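Local structure of Sts-2 protein (Mus musculus, 3D4I) at residues F126-K130 with L166-Y172; S8-I12 with F238-R243; I72-R76 with H106-E110. The protein shows acid-dependent phosphatase activity through the histidine phosphatase domain described here, and probably counteracts CBL-mediated down-regulation of activated receptors at the cell surface. All blocks are in the same frame, centred on the assembly; numbering follows the deposited sequence.

Contact 1. Residues F126-K130 with L166-Y172; sequences FEWMK and LMPAESY
Trp128 and Met129 pack against Glu170 and Tyr172 where two loops of the histidine phosphatase domain meet. Residues 126-130 follow strand 119-121. Residues 166-172 form a type I beta turn from Met167 to Glu170, then pass through Ser171, the N-cap of helix 172-187.

Two hydrogen bonds join the loops, both to Glu170. The indole NE1 of Trp128 gives one to the backbone O of Glu170, at 3.1 Å. The donor stands above the carbonyl plane, not on a lone pair. The backbone N of Met129 gives the other to Glu170 OE2, at 2.9 Å and nearly straight (167°). OE2 accepts it on its anti lone pair. CG of Glu170 sits between the backbone N and the carbonyl carbon (chi1 56°), and the extended chain beyond it carries the carboxylate to Met129. OE2 also makes a salt bridge with Arg178 of helix 172-187. That arginine bonds to the carbonyls of Phe126 and Glu127 as well. It would probably keep the buried carboxylate charged.

The aromatic pair is T-shaped. The edge of Tyr172 is turned toward a face of the six-membered ring of Trp128, with the planes at 63° and the centroids 5.6 Å apart. CB of Lys130 covers the opposite face of the indole. The hydroxyl of Tyr172 is bonded to the backbone O of Arg219.

The other side-chain contacts are mainly apolar. Phe126 and Leu166 cross at about a right angle, with CD2 of Phe126 3.9 Å from CD1 of Leu166. The Met129 chain is bent at chi2 and chi3. Its SD lies against CB of Leu166, and its CE lies 3.7 Å from CA of Pro168. One approach is to a polar atom: CG of Met129 comes within 3.2 Å of Met167 O, the carbonyl that also accepts the turn bond from Glu170 N.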
loop_
_atom_site.group_PDB
_atom_site.type_symbol
_atom_site.label_atom_id
_atom_site.label_comp_id
_atom_site.label_asym_id
_atom_site.label_seq_id
_atom_site.Cartn_x
_atom_site.Cartn_y
_atom_site.Cartn_z
ATOM N N PHE A 126 24.113 -8.065 -2.060
ATOM C CA PHE A 126 23.444 -8.419 -0.818
ATOM C C PHE A 126 23.817 -7.423 0.288
ATOM O O PHE A 126 24.780 -6.654 0.151
ATOM C CB PHE A 126 23.805 -9.848 -0.407
ATOM C CG PHE A 126 23.062 -10.343 0.809
ATOM C CD1 PHE A 126 21.680 -10.522 0.778
ATOM C CD2 PHE A 126 23.749 -10.654 1.966
ATOM C CE1 PHE A 126 20.994 -10.980 1.896
ATOM C CE2 PHE A 126 23.084 -11.119 3.091
ATOM C CZ PHE A 126 21.693 -11.298 3.047
ATOM N N GLU A 127 23.046 -7.428 1.373
ATOM C CA GLU A 127 23.324 -6.600 2.541
ATOM C C GLU A 127 24.716 -6.876 3.114
ATOM O O GLU A 127 25.250 -7.976 2.957
ATOM C CB GLU A 127 22.228 -6.878 3.604
ATOM C CG GLU A 127 22.306 -6.062 4.890
ATOM C CD GLU A 127 22.090 -4.585 4.643
ATOM O OE1 GLU A 127 23.073 -3.905 4.331
ATOM O OE2 GLU A 127 20.931 -4.110 4.759
ATOM N N TRP A 128 25.319 -5.879 3.757
ATOM C CA TRP A 128 26.542 -6.086 4.540
ATOM C C TRP A 128 26.299 -7.194 5.561
ATOM O O TRP A 128 25.331 -7.116 6.315
ATOM C CB TRP A 128 26.922 -4.780 5.255
ATOM C CG TRP A 128 28.229 -4.797 6.069
ATOM C CD1 TRP A 128 29.257 -5.686 5.979
ATOM C CD2 TRP A 128 28.639 -3.811 7.019
ATOM N NE1 TRP A 128 30.270 -5.339 6.848
ATOM C CE2 TRP A 128 29.918 -4.183 7.492
ATOM C CE3 TRP A 128 28.039 -2.648 7.533
ATOM C CZ2 TRP A 128 30.598 -3.451 8.478
ATOM C CZ3 TRP A 128 28.738 -1.907 8.512
ATOM C CH2 TRP A 128 29.991 -2.311 8.962
ATOM N N MET A 129 27.179 -8.209 5.592
ATOM C CA MET A 129 26.970 -9.418 6.427
ATOM C C MET A 129 26.930 -9.127 7.913
ATOM O O MET A 129 26.334 -9.876 8.679
ATOM C CB MET A 129 28.040 -10.490 6.133
ATOM C CG MET A 129 28.000 -11.025 4.697
ATOM S SD MET A 129 26.528 -12.033 4.405
ATOM C CE MET A 129 26.958 -13.462 5.433
ATOM N N LYS A 130 27.586 -8.040 8.305
ATOM C CA LYS A 130 27.525 -7.489 9.653
ATOM C C LYS A 130 26.088 -7.353 10.155
ATOM O O LYS A 130 25.845 -7.497 11.349
ATOM C CB LYS A 130 28.179 -6.102 9.648
ATOM C CG LYS A 130 28.170 -5.336 10.978
ATOM C CD LYS A 130 29.195 -5.885 11.937
ATOM C CE LYS A 130 30.602 -5.452 11.564
ATOM N NZ LYS A 130 31.606 -6.036 12.515
ATOM N N LEU A 166 30.212 -14.965 0.025
ATOM C CA LEU A 166 29.871 -13.986 1.054
ATOM C C LEU A 166 30.401 -14.425 2.413
ATOM O O LEU A 166 30.103 -15.532 2.878
ATOM C CB LEU A 166 28.354 -13.772 1.132
ATOM C CG LEU A 166 27.709 -12.807 0.133
ATOM C CD1 LEU A 166 26.190 -12.986 0.093
ATOM C CD2 LEU A 166 28.063 -11.365 0.455
ATOM N N MET A 167 31.185 -13.553 3.039
ATOM C CA MET A 167 31.849 -13.876 4.297
ATOM C C MET A 167 31.110 -13.284 5.489
ATOM O O MET A 167 30.935 -12.075 5.561
ATOM C CB MET A 167 33.299 -13.378 4.288
ATOM C CG MET A 167 34.206 -14.062 3.267
ATOM S SD MET A 167 34.221 -15.845 3.535
ATOM C CE MET A 167 34.933 -16.426 1.984
ATOM N N PRO A 168 30.705 -14.134 6.453
ATOM C CA PRO A 168 29.989 -13.624 7.624
ATOM C C PRO A 168 30.753 -12.534 8.393
ATOM O O PRO A 168 30.128 -11.669 9.016
ATOM C CB PRO A 168 29.818 -14.869 8.493
ATOM C CG PRO A 168 29.827 -15.984 7.519
ATOM C CD PRO A 168 30.874 -15.593 6.522
ATOM N N ALA A 169 32.084 -12.586 8.349
ATOM C CA ALA A 169 32.910 -11.602 9.057
ATOM C C ALA A 169 33.417 -10.445 8.172
ATOM O O ALA A 169 34.316 -9.700 8.584
ATOM C CB ALA A 169 34.084 -12.303 9.772
ATOM N N GLU A 170 32.853 -10.268 6.972
ATOM C CA GLU A 170 33.343 -9.190 6.112
ATOM C C GLU A 170 33.295 -7.863 6.860
ATOM O O GLU A 170 32.306 -7.538 7.515
ATOM C CB GLU A 170 32.631 -9.103 4.748
ATOM C CG GLU A 170 31.132 -8.950 4.827
ATOM C CD GLU A 170 30.471 -8.484 3.529
ATOM O OE1 GLU A 170 31.070 -8.537 2.426
ATOM O OE2 GLU A 170 29.300 -8.094 3.632
ATOM N N SER A 171 34.397 -7.130 6.789
ATOM C CA SER A 171 34.494 -5.808 7.382
ATOM C C SER A 171 33.775 -4.817 6.489
ATOM O O SER A 171 33.386 -5.153 5.366
ATOM C CB SER A 171 35.953 -5.394 7.497
ATOM O OG SER A 171 36.532 -5.287 6.199
ATOM N N TYR A 172 33.619 -3.589 6.980
ATOM C CA TYR A 172 33.063 -2.509 6.167
ATOM C C TYR A 172 33.889 -2.297 4.903
ATOM O O TYR A 172 33.328 -2.216 3.806
ATOM C CB TYR A 172 32.923 -1.210 6.971
ATOM C CG TYR A 172 32.480 -0.021 6.150
ATOM C CD1 TYR A 172 31.168 0.077 5.673
ATOM C CD2 TYR A 172 33.371 1.008 5.845
ATOM C CE1 TYR A 172 30.761 1.176 4.907
ATOM C CE2 TYR A 172 32.969 2.109 5.069
ATOM C CZ TYR A 172 31.676 2.185 4.614
ATOM O OH TYR A 172 31.292 3.275 3.869
#

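Contact 2. Residues S8-I12 with F238-R243; sequences SRRGI and FCEENR
The ring of Phe238 meets the backbone of Gly11 and Ile12 obliquely, with CD1 3.3 Å from Ile12 O and CE1 3.9 Å from Gly11 CA. The Arg9 guanidinium also meets its neighbour obliquely, its NH1 lying 3.6 Å from CB of Asn242. Arg243 takes CD of Arg10 at the edge of its guanidinium. These groups belong to, or lie at the end of, an antiparallel strand pair, 11-16 with 236-241, inside the mixed sheet of the phosphatase domain.

Ile12 and Cys239 form a hydrogen-bonded pair, and each N donates to the other's O. Gly11 and Glu240 form the next, non-hydrogen-bonded pair. Glu241 N then bonds to Arg10 O at 2.9 Å. On the face that carries Ile12, the side chain of Ile12 packs on Met183 and Ile187 of helix 172-187.

Charge and water hold the Arg9, Arg10 and Glu241 end of the pair. NH2 of Arg243 makes a salt bridge of 2.6 Å with OE1 of Glu241. Arg10 runs extended and gives NH1 to Ile187 O. A water links Arg9 NH1, weakly, to Glu240 O. A second water accepts from Arg10 N and donates to Glu241 O at 2.7 Å.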
loop_
_atom_site.group_PDB
_atom_site.type_symbol
_atom_site.label_atom_id
_atom_site.label_comp_id
_atom_site.label_asym_id
_atom_site.label_seq_id
_atom_site.Cartn_x
_atom_site.Cartn_y
_atom_site.Cartn_z
ATOM N N SER A 8 20.642 9.747 -25.733
ATOM C CA SER A 8 20.134 9.109 -24.516
ATOM C C SER A 8 21.301 8.638 -23.658
ATOM O O SER A 8 22.384 8.344 -24.179
ATOM C CB SER A 8 19.183 7.953 -24.860
ATOM O OG SER A 8 19.766 7.122 -25.842
ATOM N N ARG A 9 21.086 8.580 -22.341
ATOM C CA ARG A 9 22.168 8.247 -21.417
ATOM C C ARG A 9 21.837 6.983 -20.656
ATOM O O ARG A 9 20.694 6.790 -20.218
ATOM C CB ARG A 9 22.414 9.396 -20.435
ATOM C CG ARG A 9 23.117 10.588 -21.069
ATOM C CD ARG A 9 23.057 11.828 -20.188
ATOM N NE ARG A 9 23.650 12.967 -20.897
ATOM C CZ ARG A 9 24.771 13.598 -20.538
ATOM N NH1 ARG A 9 25.432 13.240 -19.444
ATOM N NH2 ARG A 9 25.220 14.615 -21.267
ATOM N N ARG A 10 22.838 6.125 -20.531
ATOM C CA ARG A 10 22.761 4.951 -19.687
ATOM C C ARG A 10 22.428 5.337 -18.238
ATOM O O ARG A 10 23.027 6.262 -17.677
ATOM C CB ARG A 10 24.091 4.208 -19.727
ATOM C CG ARG A 10 23.924 2.745 -19.479
ATOM C CD ARG A 10 25.213 2.021 -19.501
ATOM N NE ARG A 10 24.971 0.658 -19.052
ATOM C CZ ARG A 10 25.915 -0.250 -18.833
ATOM N NH1 ARG A 10 27.193 0.057 -19.006
ATOM N NH2 ARG A 10 25.562 -1.470 -18.420
ATOM N N GLY A 11 21.509 4.599 -17.617
ATOM C CA GLY A 11 21.134 4.876 -16.226
ATOM C C GLY A 11 21.268 3.670 -15.312
ATOM O O GLY A 11 21.120 2.520 -15.754
ATOM N N ILE A 12 21.551 3.941 -14.040
ATOM C CA ILE A 12 21.573 2.917 -12.989
ATOM C C ILE A 12 20.659 3.436 -11.873
ATOM O O ILE A 12 20.891 4.516 -11.337
ATOM C CB ILE A 12 22.991 2.675 -12.446
ATOM C CG1 ILE A 12 23.805 1.802 -13.419
ATOM C CG2 ILE A 12 22.958 2.019 -11.024
ATOM C CD1 ILE A 12 23.551 0.326 -13.240
ATOM N N PHE A 238 19.590 7.543 -8.340
ATOM C CA PHE A 238 19.721 7.397 -9.799
ATOM C C PHE A 238 21.046 8.010 -10.293
ATOM O O PHE A 238 21.355 9.178 -9.974
ATOM C CB PHE A 238 18.526 8.083 -10.478
ATOM C CG PHE A 238 18.412 7.826 -11.956
ATOM C CD1 PHE A 238 18.553 6.544 -12.477
ATOM C CD2 PHE A 238 18.107 8.871 -12.827
ATOM C CE1 PHE A 238 18.437 6.294 -13.848
ATOM C CE2 PHE A 238 17.969 8.644 -14.205
ATOM C CZ PHE A 238 18.137 7.345 -14.716
ATOM N N CYS A 239 21.820 7.239 -11.056
ATOM C CA CYS A 239 23.047 7.785 -11.698
ATOM C C CYS A 239 22.949 7.651 -13.196
ATOM O O CYS A 239 22.467 6.626 -13.671
ATOM C CB CYS A 239 24.282 7.048 -11.217
ATOM S SG CYS A 239 24.530 7.198 -9.454
ATOM N N GLU A 240 23.388 8.681 -13.940
ATOM C CA GLU A 240 23.474 8.590 -15.400
ATOM C C GLU A 240 24.902 8.767 -15.903
ATOM O O GLU A 240 25.662 9.547 -15.341
ATOM C CB GLU A 240 22.599 9.638 -16.068
ATOM C CG GLU A 240 21.117 9.360 -15.975
ATOM C CD GLU A 240 20.312 10.338 -16.782
ATOM O OE1 GLU A 240 20.720 11.509 -16.859
ATOM O OE2 GLU A 240 19.268 9.939 -17.342
ATOM N N GLU A 241 25.222 8.043 -16.969
ATOM C CA GLU A 241 26.549 8.071 -17.587
ATOM C C GLU A 241 26.607 9.037 -18.768
ATOM O O GLU A 241 25.765 8.987 -19.667
ATOM C CB GLU A 241 26.932 6.667 -18.057
ATOM C CG GLU A 241 28.389 6.518 -18.542
ATOM C CD GLU A 241 28.576 5.269 -19.371
ATOM O OE1 GLU A 241 27.717 5.010 -20.239
ATOM O OE2 GLU A 241 29.576 4.547 -19.166
ATOM N N ASN A 242 27.602 9.928 -18.746
ATOM C CA ASN A 242 27.989 10.676 -19.949
ATOM C C ASN A 242 28.835 9.752 -20.840
ATOM O O ASN A 242 29.922 9.339 -20.441
ATOM C CB ASN A 242 28.782 11.937 -19.543
ATOM C CG ASN A 242 29.168 12.814 -20.731
ATOM O OD1 ASN A 242 29.480 12.321 -21.818
ATOM N ND2 ASN A 242 29.170 14.125 -20.520
ATOM N N ARG A 243 28.326 9.426 -22.027
ATOM C CA ARG A 243 28.996 8.484 -22.949
ATOM C C ARG A 243 30.300 9.041 -23.544
ATOM O O ARG A 243 31.187 8.266 -23.954
ATOM C CB ARG A 243 28.026 8.016 -24.046
ATOM C CG ARG A 243 28.634 7.354 -25.316
ATOM C CD ARG A 243 29.130 5.897 -25.141
ATOM N NE ARG A 243 28.237 5.067 -24.329
ATOM C CZ ARG A 243 28.554 4.533 -23.150
ATOM N NH1 ARG A 243 29.768 4.703 -22.625
ATOM N NH2 ARG A 243 27.656 3.799 -22.502
HETATM O O HOH W 1 25.574 12.227 -16.799
HETATM O O HOH W 2 25.490 7.064 -21.602
#

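Contact 3. Residues I72-R76 with H106-E110; sequences IFQAR and HILEE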
loop_
_atom_site.group_PDB
_atom_site.type_symbol
_atom_site.label_atom_id
_atom_site.label_comp_id
_atom_site.label_asym_id
_atom_site.label_seq_id
_atom_site.Cartn_x
_atom_site.Cartn_y
_atom_site.Cartn_z
ATOM N N ILE A 72 4.442 -5.165 -1.105
ATOM C CA ILE A 72 4.011 -5.542 -2.463
ATOM C C ILE A 72 3.324 -4.373 -3.146
ATOM O O ILE A 72 3.595 -4.106 -4.316
ATOM C CB ILE A 72 3.055 -6.780 -2.446
ATOM C CG1 ILE A 72 3.806 -8.030 -1.948
ATOM C CG2 ILE A 72 2.453 -7.027 -3.839
ATOM C CD1 ILE A 72 2.856 -9.206 -1.486
ATOM N N PHE A 73 2.400 -3.712 -2.437
ATOM C CA PHE A 73 1.764 -2.490 -2.941
ATOM C C PHE A 73 2.809 -1.416 -3.313
ATOM O O PHE A 73 2.710 -0.825 -4.392
ATOM C CB PHE A 73 0.706 -1.955 -1.941
ATOM C CG PHE A 73 0.677 -0.437 -1.813
ATOM C CD1 PHE A 73 0.064 0.356 -2.801
ATOM C CD2 PHE A 73 1.246 0.188 -0.707
ATOM C CE1 PHE A 73 0.038 1.758 -2.676
ATOM C CE2 PHE A 73 1.218 1.611 -0.568
ATOM C CZ PHE A 73 0.619 2.378 -1.572
ATOM N N GLN A 74 3.799 -1.169 -2.437
ATOM C CA GLN A 74 4.810 -0.151 -2.719
ATOM C C GLN A 74 5.595 -0.489 -3.992
ATOM O O GLN A 74 5.813 0.376 -4.828
ATOM C CB GLN A 74 5.764 0.027 -1.532
ATOM C CG GLN A 74 5.039 0.453 -0.232
ATOM C CD GLN A 74 5.912 0.237 0.983
ATOM O OE1 GLN A 74 6.794 -0.618 0.979
ATOM N NE2 GLN A 74 5.684 1.022 2.013
ATOM N N ALA A 75 5.984 -1.753 -4.136
ATOM C CA ALA A 75 6.768 -2.208 -5.284
ATOM C C ALA A 75 5.978 -2.069 -6.580
ATOM O O ALA A 75 6.490 -1.541 -7.581
ATOM C CB ALA A 75 7.220 -3.689 -5.071
ATOM N N ARG A 76 4.716 -2.488 -6.547
ATOM C CA ARG A 76 3.842 -2.353 -7.709
ATOM C C ARG A 76 3.574 -0.893 -8.089
ATOM O O ARG A 76 3.520 -0.540 -9.288
ATOM C CB ARG A 76 2.529 -3.132 -7.497
ATOM C CG ARG A 76 2.671 -4.688 -7.424
ATOM C CD ARG A 76 1.270 -5.367 -7.351
ATOM N NE ARG A 76 1.318 -6.838 -7.505
ATOM C CZ ARG A 76 0.489 -7.716 -6.923
ATOM N NH1 ARG A 76 -0.473 -7.322 -6.088
ATOM N NH2 ARG A 76 0.625 -9.018 -7.184
ATOM N N HIS A 106 7.715 -7.602 -8.772
ATOM C CA HIS A 106 6.508 -6.748 -8.787
ATOM C C HIS A 106 6.695 -5.490 -9.651
ATOM O O HIS A 106 5.808 -5.104 -10.414
ATOM C CB HIS A 106 6.089 -6.406 -7.346
ATOM C CG HIS A 106 5.543 -7.577 -6.591
ATOM N ND1 HIS A 106 4.447 -8.298 -7.019
ATOM C CD2 HIS A 106 5.939 -8.149 -5.425
ATOM C CE1 HIS A 106 4.198 -9.269 -6.156
ATOM N NE2 HIS A 106 5.096 -9.206 -5.185
ATOM N N ILE A 107 7.870 -4.880 -9.570
ATOM C CA ILE A 107 8.203 -3.771 -10.473
ATOM C C ILE A 107 8.101 -4.202 -11.952
ATOM O O ILE A 107 7.442 -3.529 -12.747
ATOM C CB ILE A 107 9.613 -3.194 -10.165
ATOM C CG1 ILE A 107 9.634 -2.506 -8.796
ATOM C CG2 ILE A 107 10.077 -2.226 -11.259
ATOM C CD1 ILE A 107 11.039 -2.134 -8.329
ATOM N N LEU A 108 8.749 -5.315 -12.308
ATOM C CA LEU A 108 8.715 -5.830 -13.677
ATOM C C LEU A 108 7.312 -6.177 -14.182
ATOM O O LEU A 108 7.008 -5.962 -15.355
ATOM C CB LEU A 108 9.622 -7.051 -13.816
ATOM C CG LEU A 108 11.135 -6.811 -13.946
ATOM C CD1 LEU A 108 11.842 -8.109 -13.620
ATOM C CD2 LEU A 108 11.502 -6.339 -15.363
ATOM N N GLU A 109 6.471 -6.736 -13.309
ATOM C CA GLU A 109 5.095 -7.073 -13.667
ATOM C C GLU A 109 4.311 -5.817 -14.040
ATOM O O GLU A 109 3.610 -5.788 -15.066
ATOM C CB GLU A 109 4.424 -7.892 -12.565
ATOM C CG GLU A 109 4.748 -9.377 -12.656
ATOM C CD GLU A 109 4.299 -10.176 -11.427
ATOM O OE1 GLU A 109 3.571 -9.636 -10.558
ATOM O OE2 GLU A 109 4.688 -11.356 -11.336
ATOM N N GLU A 110 4.504 -4.749 -13.274
ATOM C CA GLU A 110 3.827 -3.482 -13.558
ATOM C C GLU A 110 4.418 -2.736 -14.743
ATOM O O GLU A 110 3.724 -1.944 -15.387
ATOM C CB GLU A 110 3.819 -2.575 -12.337
ATOM C CG GLU A 110 2.926 -3.059 -11.199
ATOM C CD GLU A 110 1.464 -3.120 -11.561
ATOM O OE1 GLU A 110 0.970 -2.249 -12.334
ATOM O OE2 GLU A 110 0.816 -4.071 -11.081
HETATM O O HOH W 3 2.871 -7.530 -9.442
#
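Ile72 presses CG2 onto one face of the His106 imidazole in a CH-pi contact, 3.7 Å from the ring centroid and 14° off its normal. CG1 of the same isoleucine lies beside NE2. CB of His106 meets CB of Ala75 at 3.7 Å. The chain of Arg76 runs extended past the ring, and its guanidinium stands almost perpendicular to it (88°). CG2 of Ile72 also lies over a face of that guanidinium.

One water ties the polar groups together. It accepts from Arg76 NE at 2.6 Å, donates to Glu109 OE1 at 2.5 Å, and lies 3.0 Å from His106 ND1. It sits in plane at the edge of both the guanidinium and the imidazole. The carboxylates of Glu109 and Glu110 lie near Arg76 but beyond salt-bridge range. With alanine in place of His106, Ile72 would probably face a gap, the water would lack its ring partner, and Arg76 would lose the ring it lies beside.

Further along, CG of Glu110 lies 3.2 Å from Arg76 O, and CG1 of Ile107 rests on Ala75 O. His106 has CG anti to its carbonyl carbon (chi1 -70°), and this swings the ring back along the neighbouring helix, toward Ile72.

From the same segment, Phe73 stacks on Phe73 of the second subunit. The axes of segments 72-76 and 106-110 approach to 8.7 Å. Ile107 and Glu110 also touch helix 69-85 further on, at Leu82 and Glu80. This is helix-helix packing within the histidine phosphatase domain: helices 69-85 and 98-111 are joined in sequence through strand 89-94 of its central sheet.

How the contacts relate
Contact 2 is the most buried of the three and belongs to the central sheet. Contacts 1 and 3 are only partly buried and lie on opposite sides of the chain's centre, about 28 Å apart between centres. Both are nested within the long chain loop that contact 2 closes. Helix 172-187 links two of them: contact 1 leads into its start, while contact 2 packs on residues near its end. The chemistry differs with place. Contact 2 relies on regular backbone bonds. Contact 1 combines a buried carboxylate with aromatic packing between irregular loops. Contact 3 joins two helices through side chains and a bridging water, close to the subunit interface.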